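Cytosine deaminase (Klebsiella pneumoniae, PDB 4R85) deaminates 5-methylcytosine and probably cytosine by hydrolysis, using a ferrous ion held in an amidohydrolase-fold barrel. Local coordinates at residues A[211-215]-A[216-220]; A[246-250]-A[251-255]; A[254-257]-A[258-261]; A[289-293]-A[294-298]. One frame throughout, in Å; residues are numbered along the deposited sequence.

Contact 1. Residues A[211-215]-A[216-220]. With 17E (5-methylcytosine), chain G.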
loop_
_atom_site.group_PDB
_atom_site.type_symbol
_atom_site.label_atom_id
_atom_site.label_comp_id
_atom_site.label_asym_id
_atom_site.label_seq_id
_atom_site.Cartn_x
_atom_site.Cartn_y
_atom_site.Cartn_z
ATOM N N ASP A 211 12.651 -19.652 -2.851
ATOM C CA ASP A 211 11.875 -20.103 -3.999
ATOM C C ASP A 211 11.119 -18.904 -4.565
ATOM O O ASP A 211 9.886 -18.843 -4.505
ATOM C CB ASP A 211 10.904 -21.226 -3.580
ATOM C CG ASP A 211 11.626 -22.537 -3.220
ATOM O OD1 ASP A 211 11.598 -22.939 -2.034
ATOM O OD2 ASP A 211 12.211 -23.179 -4.129
ATOM N N GLU A 212 11.865 -17.938 -5.100
ATOM C CA GLU A 212 11.272 -16.676 -5.537
ATOM C C GLU A 212 10.763 -16.822 -6.960
ATOM O O GLU A 212 11.277 -16.205 -7.897
ATOM C CB GLU A 212 12.270 -15.512 -5.413
ATOM C CG GLU A 212 11.590 -14.132 -5.561
ATOM C CD GLU A 212 12.541 -12.943 -5.483
ATOM O OE1 GLU A 212 12.035 -11.796 -5.466
ATOM O OE2 GLU A 212 13.776 -13.136 -5.446
ATOM N N ILE A 213 9.763 -17.674 -7.128
ATOM C CA ILE A 213 9.278 -18.032 -8.454
ATOM C C ILE A 213 7.896 -18.631 -8.257
ATOM O O ILE A 213 7.592 -19.109 -7.166
ATOM C CB ILE A 213 10.247 -19.029 -9.142
ATOM C CG1 ILE A 213 9.896 -19.232 -10.619
ATOM C CG2 ILE A 213 10.295 -20.354 -8.394
ATOM C CD1 ILE A 213 10.943 -20.065 -11.373
ATOM N N ASP A 214 7.047 -18.587 -9.280
ATOM C CA ASP A 214 5.669 -19.055 -9.118
ATOM C C ASP A 214 5.486 -20.547 -9.433
ATOM O O ASP A 214 4.367 -21.050 -9.418
ATOM C CB ASP A 214 4.693 -18.203 -9.939
ATOM C CG ASP A 214 4.495 -16.801 -9.355
ATOM O OD1 ASP A 214 4.424 -15.836 -10.149
ATOM O OD2 ASP A 214 4.392 -16.663 -8.109
ATOM N N ASP A 215 6.590 -21.241 -9.694
ATOM C CA ASP A 215 6.577 -22.665 -10.031
ATOM C C ASP A 215 6.253 -23.520 -8.798
ATOM O O ASP A 215 7.054 -23.571 -7.871
ATOM C CB ASP A 215 7.961 -23.039 -10.578
ATOM C CG ASP A 215 8.062 -24.495 -11.016
ATOM O OD1 ASP A 215 9.187 -24.922 -11.357
ATOM O OD2 ASP A 215 7.043 -25.216 -11.020
ATOM N N PRO A 216 5.097 -24.216 -8.806
ATOM C CA PRO A 216 4.694 -25.078 -7.680
ATOM C C PRO A 216 5.704 -26.193 -7.405
ATOM O O PRO A 216 5.656 -26.802 -6.337
ATOM C CB PRO A 216 3.374 -25.701 -8.161
ATOM C CG PRO A 216 2.859 -24.767 -9.186
ATOM C CD PRO A 216 4.072 -24.192 -9.867
ATOM N N GLN A 217 6.605 -26.466 -8.345
ATOM C CA GLN A 217 7.610 -27.495 -8.087
ATOM C C GLN A 217 8.946 -26.939 -7.588
ATOM O O GLN A 217 9.905 -27.684 -7.409
ATOM C CB GLN A 217 7.782 -28.422 -9.291
ATOM C CG GLN A 217 6.473 -29.115 -9.684
ATOM C CD GLN A 217 5.670 -29.666 -8.489
ATOM O OE1 GLN A 217 6.215 -30.290 -7.564
ATOM N NE2 GLN A 217 4.360 -29.450 -8.526
ATOM N N SER A 218 9.005 -25.637 -7.324
ATOM C CA SER A 218 10.214 -25.087 -6.735
ATOM C C SER A 218 10.169 -25.366 -5.233
ATOM O O SER A 218 9.493 -24.663 -4.478
ATOM C CB SER A 218 10.328 -23.584 -7.014
ATOM O OG SER A 218 11.623 -23.111 -6.678
ATOM N N ARG A 219 10.871 -26.411 -4.804
ATOM C CA ARG A 219 10.747 -26.870 -3.421
ATOM C C ARG A 219 12.099 -26.943 -2.709
ATOM O O ARG A 219 12.397 -27.907 -2.009
ATOM C CB ARG A 219 10.051 -28.238 -3.388
ATOM C CG ARG A 219 8.592 -28.210 -3.849
ATOM C CD ARG A 219 8.005 -29.623 -3.937
ATOM N NE ARG A 219 6.592 -29.609 -4.312
ATOM C CZ ARG A 219 5.784 -30.665 -4.232
ATOM N NH1 ARG A 219 4.513 -30.568 -4.610
ATOM N NH2 ARG A 219 6.255 -31.823 -3.793
ATOM N N PHE A 220 12.925 -25.924 -2.882
ATOM C CA PHE A 220 14.207 -25.912 -2.191
ATOM C C PHE A 220 14.059 -25.595 -0.706
ATOM O O PHE A 220 14.940 -25.899 0.089
ATOM C CB PHE A 220 15.183 -24.989 -2.924
ATOM C CG PHE A 220 15.463 -25.465 -4.312
ATOM C CD1 PHE A 220 14.742 -24.973 -5.392
ATOM C CD2 PHE A 220 16.370 -26.491 -4.529
ATOM C CE1 PHE A 220 14.973 -25.458 -6.672
ATOM C CE2 PHE A 220 16.605 -26.975 -5.810
ATOM C CZ PHE A 220 15.895 -26.460 -6.878
HETATM N N1 17E G . 17.675 -10.333 -6.747
HETATM C C2 17E G . 16.831 -11.349 -6.565
HETATM O O2 17E G . 17.201 -12.610 -6.955
HETATM N N3 17E G . 15.630 -11.170 -6.006
HETATM C C4 17E G . 15.238 -9.945 -5.616
HETATM N N4 17E G . 13.952 -9.766 -5.021
HETATM C C5 17E G . 16.089 -8.851 -5.785
HETATM C C6 17E G . 17.332 -9.086 -6.366
HETATM C CM5 17E G . 15.670 -7.482 -5.353
#

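Contact 2. Residues A[246-250]-A[251-255]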
loop_
_atom_site.group_PDB
_atom_site.type_symbol
_atom_site.label_atom_id
_atom_site.label_comp_id
_atom_site.label_asym_id
_atom_site.label_seq_id
_atom_site.Cartn_x
_atom_site.Cartn_y
_atom_site.Cartn_z
ATOM N N GLY A 246 3.194 -19.924 -1.960
ATOM C CA GLY A 246 1.881 -19.410 -2.320
ATOM C C GLY A 246 1.227 -20.109 -3.505
ATOM O O GLY A 246 0.062 -19.853 -3.811
ATOM N N SER A 247 1.964 -20.995 -4.171
ATOM C CA SER A 247 1.387 -21.807 -5.234
ATOM C C SER A 247 1.484 -23.324 -4.977
ATOM O O SER A 247 1.136 -24.115 -5.858
ATOM C CB SER A 247 2.058 -21.467 -6.577
ATOM O OG SER A 247 1.883 -20.089 -6.896
ATOM N N TYR A 248 1.962 -23.739 -3.796
ATOM C CA TYR A 248 2.180 -25.173 -3.547
ATOM C C TYR A 248 0.893 -25.979 -3.580
ATOM O O TYR A 248 -0.190 -25.487 -3.248
ATOM C CB TYR A 248 2.857 -25.451 -2.189
ATOM C CG TYR A 248 4.354 -25.247 -2.149
ATOM C CD1 TYR A 248 5.093 -25.105 -3.324
ATOM C CD2 TYR A 248 5.030 -25.198 -0.935
ATOM C CE1 TYR A 248 6.463 -24.909 -3.276
ATOM C CE2 TYR A 248 6.399 -25.004 -0.878
ATOM C CZ TYR A 248 7.108 -24.858 -2.052
ATOM O OH TYR A 248 8.471 -24.662 -1.993
ATOM N N ASP A 249 1.028 -27.234 -3.974
ATOM C CA ASP A 249 -0.019 -28.199 -3.719
ATOM C C ASP A 249 -0.336 -28.148 -2.222
ATOM O O ASP A 249 0.568 -28.091 -1.390
ATOM C CB ASP A 249 0.454 -29.595 -4.094
ATOM C CG ASP A 249 -0.570 -30.653 -3.749
ATOM O OD1 ASP A 249 -1.456 -30.910 -4.596
ATOM O OD2 ASP A 249 -0.501 -31.208 -2.627
ATOM N N ASN A 250 -1.614 -28.146 -1.885
ATOM C CA ASN A 250 -2.022 -27.982 -0.494
ATOM C C ASN A 250 -1.737 -29.161 0.420
ATOM O O ASN A 250 -1.446 -28.957 1.600
ATOM C CB ASN A 250 -3.489 -27.577 -0.411
ATOM C CG ASN A 250 -3.721 -26.213 -0.987
ATOM O OD1 ASN A 250 -2.882 -25.323 -0.849
ATOM N ND2 ASN A 250 -4.846 -26.040 -1.666
ATOM N N ALA A 251 -1.822 -30.383 -0.109
ATOM C CA ALA A 251 -1.504 -31.573 0.681
ATOM C C ALA A 251 -0.012 -31.603 1.009
ATOM O O ALA A 251 0.390 -31.862 2.156
ATOM C CB ALA A 251 -1.924 -32.841 -0.060
ATOM N N TYR A 252 0.810 -31.316 0.004
ATOM C CA TYR A 252 2.243 -31.170 0.225
ATOM C C TYR A 252 2.530 -30.079 1.241
ATOM O O TYR A 252 3.350 -30.262 2.135
ATOM C CB TYR A 252 2.967 -30.834 -1.082
ATOM C CG TYR A 252 4.418 -30.453 -0.859
ATOM C CD1 TYR A 252 5.341 -31.388 -0.374
ATOM C CD2 TYR A 252 4.857 -29.167 -1.108
ATOM C CE1 TYR A 252 6.672 -31.037 -0.162
ATOM C CE2 TYR A 252 6.190 -28.807 -0.910
ATOM C CZ TYR A 252 7.083 -29.741 -0.443
ATOM O OH TYR A 252 8.388 -29.357 -0.250
ATOM N N CYS A 253 1.868 -28.931 1.100
ATOM C CA CYS A 253 2.186 -27.808 1.976
ATOM C C CYS A 253 1.841 -28.116 3.432
ATOM O O CYS A 253 2.574 -27.727 4.344
ATOM C CB CYS A 253 1.506 -26.523 1.523
ATOM S SG CYS A 253 2.284 -25.039 2.199
ATOM N N SER A 254 0.724 -28.805 3.649
ATOM C CA SER A 254 0.370 -29.245 4.990
ATOM C C SER A 254 1.447 -30.149 5.594
ATOM O O SER A 254 1.811 -30.004 6.774
ATOM C CB SER A 254 -0.963 -29.988 4.981
ATOM O OG SER A 254 -1.332 -30.338 6.310
ATOM N N LYS A 255 1.937 -31.090 4.789
ATOM C CA LYS A 255 2.994 -31.994 5.231
ATOM C C LYS A 255 4.275 -31.220 5.522
ATOM O O LYS A 255 4.953 -31.468 6.524
ATOM C CB LYS A 255 3.276 -33.059 4.166
ATOM C CG LYS A 255 4.460 -33.959 4.522
ATOM C CD LYS A 255 4.932 -34.794 3.348
ATOM C CE LYS A 255 6.074 -34.127 2.593
ATOM N NZ LYS A 255 7.425 -34.485 3.139
HETATM O O HOH W 1 9.627 -26.758 -0.247
#

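Contact 3. Residues A[254-257]-A[258-261]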
loop_
_atom_site.group_PDB
_atom_site.type_symbol
_atom_site.label_atom_id
_atom_site.label_comp_id
_atom_site.label_asym_id
_atom_site.label_seq_id
_atom_site.Cartn_x
_atom_site.Cartn_y
_atom_site.Cartn_z
ATOM N N SER A 254 0.724 -28.805 3.649
ATOM C CA SER A 254 0.370 -29.245 4.990
ATOM C C SER A 254 1.447 -30.149 5.594
ATOM O O SER A 254 1.811 -30.004 6.774
ATOM C CB SER A 254 -0.963 -29.988 4.981
ATOM O OG SER A 254 -1.332 -30.338 6.310
ATOM N N LYS A 255 1.937 -31.090 4.789
ATOM C CA LYS A 255 2.994 -31.994 5.231
ATOM C C LYS A 255 4.275 -31.220 5.522
ATOM O O LYS A 255 4.953 -31.468 6.524
ATOM C CB LYS A 255 3.276 -33.059 4.166
ATOM C CG LYS A 255 4.460 -33.959 4.522
ATOM C CD LYS A 255 4.932 -34.794 3.348
ATOM C CE LYS A 255 6.074 -34.127 2.593
ATOM N NZ LYS A 255 7.425 -34.485 3.139
ATOM N N LEU A 256 4.614 -30.304 4.617
ATOM C CA LEU A 256 5.810 -29.474 4.738
ATOM C C LEU A 256 5.846 -28.646 6.030
ATOM O O LEU A 256 6.909 -28.466 6.624
ATOM C CB LEU A 256 5.922 -28.544 3.530
ATOM C CG LEU A 256 7.104 -27.575 3.470
ATOM C CD1 LEU A 256 8.462 -28.317 3.448
ATOM C CD2 LEU A 256 6.967 -26.672 2.259
ATOM N N PHE A 257 4.689 -28.140 6.455
ATOM C CA PHE A 257 4.621 -27.307 7.667
ATOM C C PHE A 257 5.130 -28.022 8.920
ATOM O O PHE A 257 5.591 -27.385 9.866
ATOM C CB PHE A 257 3.188 -26.799 7.910
ATOM C CG PHE A 257 2.953 -25.402 7.412
ATOM C CD1 PHE A 257 2.354 -24.457 8.228
ATOM C CD2 PHE A 257 3.347 -25.031 6.134
ATOM C CE1 PHE A 257 2.142 -23.169 7.788
ATOM C CE2 PHE A 257 3.128 -23.742 5.671
ATOM C CZ PHE A 257 2.524 -22.807 6.498
ATOM N N ARG A 258 5.033 -29.342 8.941
ATOM C CA ARG A 258 5.533 -30.080 10.090
ATOM C C ARG A 258 7.050 -29.945 10.193
ATOM O O ARG A 258 7.592 -29.736 11.277
ATOM C CB ARG A 258 5.093 -31.539 9.996
ATOM C CG ARG A 258 3.570 -31.670 9.958
ATOM C CD ARG A 258 3.122 -33.063 9.553
ATOM N NE ARG A 258 3.341 -34.033 10.619
ATOM C CZ ARG A 258 2.501 -34.224 11.633
ATOM N NH1 ARG A 258 2.774 -35.129 12.566
ATOM N NH2 ARG A 258 1.396 -33.502 11.725
ATOM N N LEU A 259 7.731 -30.057 9.056
ATOM C CA LEU A 259 9.173 -29.846 8.995
ATOM C C LEU A 259 9.501 -28.388 9.306
ATOM O O LEU A 259 10.456 -28.098 10.027
ATOM C CB LEU A 259 9.699 -30.177 7.590
ATOM C CG LEU A 259 11.146 -29.758 7.302
ATOM C CD1 LEU A 259 12.109 -30.350 8.335
ATOM C CD2 LEU A 259 11.548 -30.173 5.881
ATOM N N LEU A 260 8.714 -27.466 8.752
ATOM C CA LEU A 260 9.016 -26.048 8.919
ATOM C C LEU A 260 8.996 -25.686 10.399
ATOM O O LEU A 260 9.898 -25.003 10.884
ATOM C CB LEU A 260 8.047 -25.167 8.129
ATOM C CG LEU A 260 8.083 -25.285 6.603
ATOM C CD1 LEU A 260 7.206 -24.209 5.961
ATOM C CD2 LEU A 260 9.526 -25.175 6.071
ATOM N N LYS A 261 7.979 -26.176 11.110
ATOM C CA LYS A 261 7.879 -25.978 12.552
ATOM C C LYS A 261 9.045 -26.615 13.309
ATOM O O LYS A 261 9.650 -25.981 14.174
ATOM C CB LYS A 261 6.561 -26.549 13.082
ATOM C CG LYS A 261 6.353 -26.307 14.571
ATOM C CD LYS A 261 6.407 -24.816 14.873
ATOM C CE LYS A 261 6.026 -24.510 16.314
ATOM N NZ LYS A 261 6.325 -23.089 16.640
#

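Contact 4. Residues A[289-293]-A[294-298]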
loop_
_atom_site.group_PDB
_atom_site.type_symbol
_atom_site.label_atom_id
_atom_site.label_comp_id
_atom_site.label_asym_id
_atom_site.label_seq_id
_atom_site.Cartn_x
_atom_site.Cartn_y
_atom_site.Cartn_z
ATOM N N GLY A 289 1.015 -14.461 -5.543
ATOM C CA GLY A 289 2.402 -14.902 -5.543
ATOM C C GLY A 289 3.195 -14.631 -4.280
ATOM O O GLY A 289 4.425 -14.614 -4.306
ATOM N N VAL A 290 2.498 -14.425 -3.163
ATOM C CA VAL A 290 3.157 -14.162 -1.896
ATOM C C VAL A 290 3.077 -15.425 -1.038
ATOM O O VAL A 290 2.132 -16.195 -1.158
ATOM C CB VAL A 290 2.492 -12.949 -1.195
ATOM C CG1 VAL A 290 3.026 -12.742 0.205
ATOM C CG2 VAL A 290 2.698 -11.693 -2.043
ATOM N N THR A 291 4.090 -15.658 -0.214
ATOM C CA THR A 291 4.117 -16.828 0.663
ATOM C C THR A 291 2.936 -16.832 1.665
ATOM O O THR A 291 2.170 -15.856 1.767
ATOM C CB THR A 291 5.486 -16.926 1.393
ATOM O OG1 THR A 291 5.632 -18.221 1.986
ATOM C CG2 THR A 291 5.627 -15.841 2.461
ATOM N N ARG A 292 2.781 -17.926 2.405
ATOM C CA ARG A 292 1.587 -18.089 3.248
ATOM C C ARG A 292 1.834 -17.511 4.637
ATOM O O ARG A 292 1.891 -18.241 5.623
ATOM C CB ARG A 292 1.199 -19.561 3.344
ATOM C CG ARG A 292 1.033 -20.241 1.989
ATOM C CD ARG A 292 0.413 -21.631 2.157
ATOM N NE ARG A 292 0.366 -22.335 0.875
ATOM C CZ ARG A 292 -0.325 -23.441 0.635
ATOM N NH1 ARG A 292 -0.276 -23.998 -0.566
ATOM N NH2 ARG A 292 -1.060 -23.999 1.587
ATOM N N VAL A 293 1.978 -16.192 4.693
ATOM C CA VAL A 293 2.380 -15.489 5.906
ATOM C C VAL A 293 1.428 -15.728 7.079
ATOM O O VAL A 293 1.866 -16.025 8.195
ATOM C CB VAL A 293 2.475 -13.966 5.650
ATOM C CG1 VAL A 293 2.748 -13.217 6.956
ATOM C CG2 VAL A 293 3.557 -13.658 4.595
ATOM N N ALA A 294 0.131 -15.581 6.844
ATOM C CA ALA A 294 -0.826 -15.741 7.939
ATOM C C ALA A 294 -0.779 -17.166 8.496
ATOM O O ALA A 294 -0.840 -17.387 9.708
ATOM C CB ALA A 294 -2.231 -15.389 7.477
ATOM N N GLU A 295 -0.649 -18.125 7.591
ATOM C CA GLU A 295 -0.640 -19.536 7.940
ATOM C C GLU A 295 0.647 -19.936 8.699
ATOM O O GLU A 295 0.595 -20.693 9.681
ATOM C CB GLU A 295 -0.843 -20.375 6.670
ATOM C CG GLU A 295 -2.248 -20.239 6.024
ATOM C CD GLU A 295 -2.511 -18.890 5.317
ATOM O OE1 GLU A 295 -1.548 -18.161 4.974
ATOM O OE2 GLU A 295 -3.705 -18.564 5.089
ATOM N N LEU A 296 1.794 -19.429 8.251
ATOM C CA LEU A 296 3.036 -19.612 9.009
ATOM C C LEU A 296 2.898 -19.072 10.445
ATOM O O LEU A 296 3.241 -19.749 11.416
ATOM C CB LEU A 296 4.193 -18.896 8.317
ATOM C CG LEU A 296 4.576 -19.507 6.969
ATOM C CD1 LEU A 296 5.373 -18.514 6.117
ATOM C CD2 LEU A 296 5.371 -20.778 7.207
ATOM N N ASP A 297 2.396 -17.847 10.564
ATOM C CA ASP A 297 2.281 -17.196 11.866
ATOM C C ASP A 297 1.325 -17.954 12.797
ATOM O O ASP A 297 1.615 -18.135 13.979
ATOM C CB ASP A 297 1.829 -15.739 11.689
ATOM C CG ASP A 297 1.599 -15.031 13.015
ATOM O OD1 ASP A 297 0.422 -14.891 13.424
ATOM O OD2 ASP A 297 2.593 -14.617 13.652
ATOM N N ARG A 298 0.192 -18.396 12.260
ATOM C CA ARG A 298 -0.754 -19.198 13.028
ATOM C C ARG A 298 -0.155 -20.513 13.494
ATOM O O ARG A 298 -0.529 -21.032 14.546
ATOM C CB ARG A 298 -2.049 -19.434 12.243
ATOM C CG ARG A 298 -2.837 -18.158 12.024
ATOM C CD ARG A 298 -4.232 -18.398 11.454
ATOM N NE ARG A 298 -4.786 -17.149 10.939
ATOM C CZ ARG A 298 -4.953 -16.877 9.647
ATOM N NH1 ARG A 298 -4.637 -17.783 8.728
ATOM N NH2 ARG A 298 -5.457 -15.703 9.274
#

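Contact 1. Residues A[211-215]-A[216-220]
A chi1 of -168° swings Ser-218 OG to the side opposite its backbone N, and one of -69° sets the Asp-211 carboxylate beside its own N; together they bring the two side chains face to face across the loop after strand 205-209 of the amidohydrolase barrel. A type I beta turn from Asp-215 to Ser-218 brings the chain back, closed by Ser-218 N on Asp-215 O at 2.9 Å. Asp-215 reinforces its turn: OD2, met from above the carboxylate plane, takes the N-H of Gln-217 at 3.0 Å.

Asp-211 OD2 is gripped twice. Ser-218 OG donates to it at 2.6 Å from the anti side, and Phe-220 N reaches its syn lone pair at 3.1 Å. Asp-211 OD1 accepts from Leu-221 N, so one carboxylate ties the loop to the start of helix 220-231. Ile-213 lays its CG2 branch on Ser-218 OG and CB.

Glu-212 points the other way, into the pocket. Its chain is extended, and OE1 accepts from N4 of 5-methylcytosine at 2.8 Å while OE2 lies 2.8 Å from N3. Back at the helix start, Asp-211 OD2 also lies at the edge of the Phe-220 ring, 3.3 Å from CD1.

Contact 2. Residues A[246-250]-A[251-255]
Tyr-248 meets the first turn of helix 250-263 along most of its side chain. Its CB lies 4.1 Å from Cys-253 CB; CG is approached by Tyr-252 CD2, and CD2 and CE2 both lie 3.8 Å from Tyr-252 CE2. The OH at the tip accepts from a water that also donates to Tyr-252 OH, and is also hydrogen-bonded to Ser-218 O. The rings form a T-shaped pair with centroids 5.2 Å apart and planes at 71°. Tyr-252 presents its edge, CE2 standing over the Tyr-248 face but offset toward the rim, and Cys-253 SG sits at the edge of the Tyr-248 ring. Tyr-252 OH also bonds to Glu-222.

Asp-249 turns its CG anti to the backbone N (chi1 176°), bringing OD2 back over the helix start. There the anti lone pair of OD2 receives Tyr-252 N at 2.9 Å, nearly straight at 170°. Asp-249 O accepts from Cys-253 N at 2.9 Å, and Asn-250 O from Ser-254 N at 3.0 Å. Asn-250 bonds Arg-292 through OD1 and Ser-283 of the second subunit through ND2. A side chain accepting the N-H three residues on, from the position just before the helix, is the classical aspartate N-cap.

Contact 3. Residues A[254-257]-A[258-261]
Leu-260 lies across two side chains of the preceding turn of helix 250-263, its CG against Leu-256 CG at 4.0 Å and its CD1 against the Phe-257 ring, 3.9 Å from CD2. Leu-260 CD1 comes at the Phe-257 ring obliquely and also nears CE2. Leu-260 CG lies beside its backbone N (chi1 -65°), which carries the branch back toward the preceding turn, whereas Leu-256 holds CG anti to its N (chi1 179°) and runs up to meet it. A looser touch joins Leu-256 CD1 and Leu-259 CD2 at 4.3 Å.

The backbone beneath these groups is helical. Leu-260 N donates to Leu-256 O at 3.0 Å, and Lys-261 N to Phe-257 O at 3.0 Å with an N-H...O angle of 167°. Arg-258 N instead goes to Lys-255 O, three residues back, over a longer 3.2 Å.

The helix joins strand 237-240 to strand 266-269 in a beta-alpha-beta unit. Leu-259 and Leu-260 rest on helix 220-231, while Phe-257 and Leu-260 reach Leu-296 of helix 293-298. Lys-261 turns away to bond Gly-300 O through NZ. Across the contact the side chains meet through carbon alone, so this cluster depends on shape and apolar burial, while directional bonding is left to the backbone.

Contact 4. Residues A[289-293]-A[294-298]
Helix 293-298, one of the helices packed outside the amidohydrolase barrel, begins here, with Arg-292 at the N-cap position and at the centre of an inverse gamma turn. Arg-292 O accepts from Leu-296 N at 2.9 Å, with an N-H...O angle of 170°. One residue later Val-293 O takes Asp-297 N at 3.0 Å. Leu-296 bends over the first of these carbonyls: its CG lies 3.3 Å from Arg-292 O and CD1 continues past it to 4.1 Å from Thr-291 OG1, the two side chains crossing at about a right angle.

Glu-295 folds back on itself at chi2 (72°), which places OE1 3.5 Å from Arg-292 CB. This meets the aliphatic base of the arginine and not its charged end, for Glu-295 OE1 is 6.2 Å from Arg-292 NE. The guanidinium is carried off by an extended chain to Met-245 O and Asn-250 OD1, and it makes a cation-pi contact with Trp-284 of the second subunit. Thr-291 OG1 is hydrogen-bonded to Thr-242, and Asp-297 forms a salt bridge with Arg-343.

The Val-293 side chain touches strands 266-269 and 303-305, and Leu-296 faces Phe-267 and helix 250-263. A helix start whose apolar residues cover neighbouring parallel strands is characteristic of the outer layer of a TIM barrel.

In the fold
The four contacts lie on the same side of the chain's centre, and contact 2 touches each of the others. Contacts 1 and 2, with centres about 11 Å apart, meet where Pro-216 O lies 3.5 Å from Tyr-248 CD1 and where Arg-219 makes a cation-pi contact with Tyr-252. Contact 3 continues the helix of contact 2 and leans on contact 4, Phe-257 CZ lying 3.6 Å from Leu-296 CD2. Contact 4 returns to contact 2 with Cys-253 SG 3.4 Å from Arg-292 CZ, and to contact 1 with Asp-214 OD2 3.7 Å from Gly-289 CA. Contacts 2 and 4 both touch the second subunit. Of the four, contact 1 supplies a pocket residue; in contact 4, the side chain of Thr-291 is about 13 Å from 5-methylcytosine.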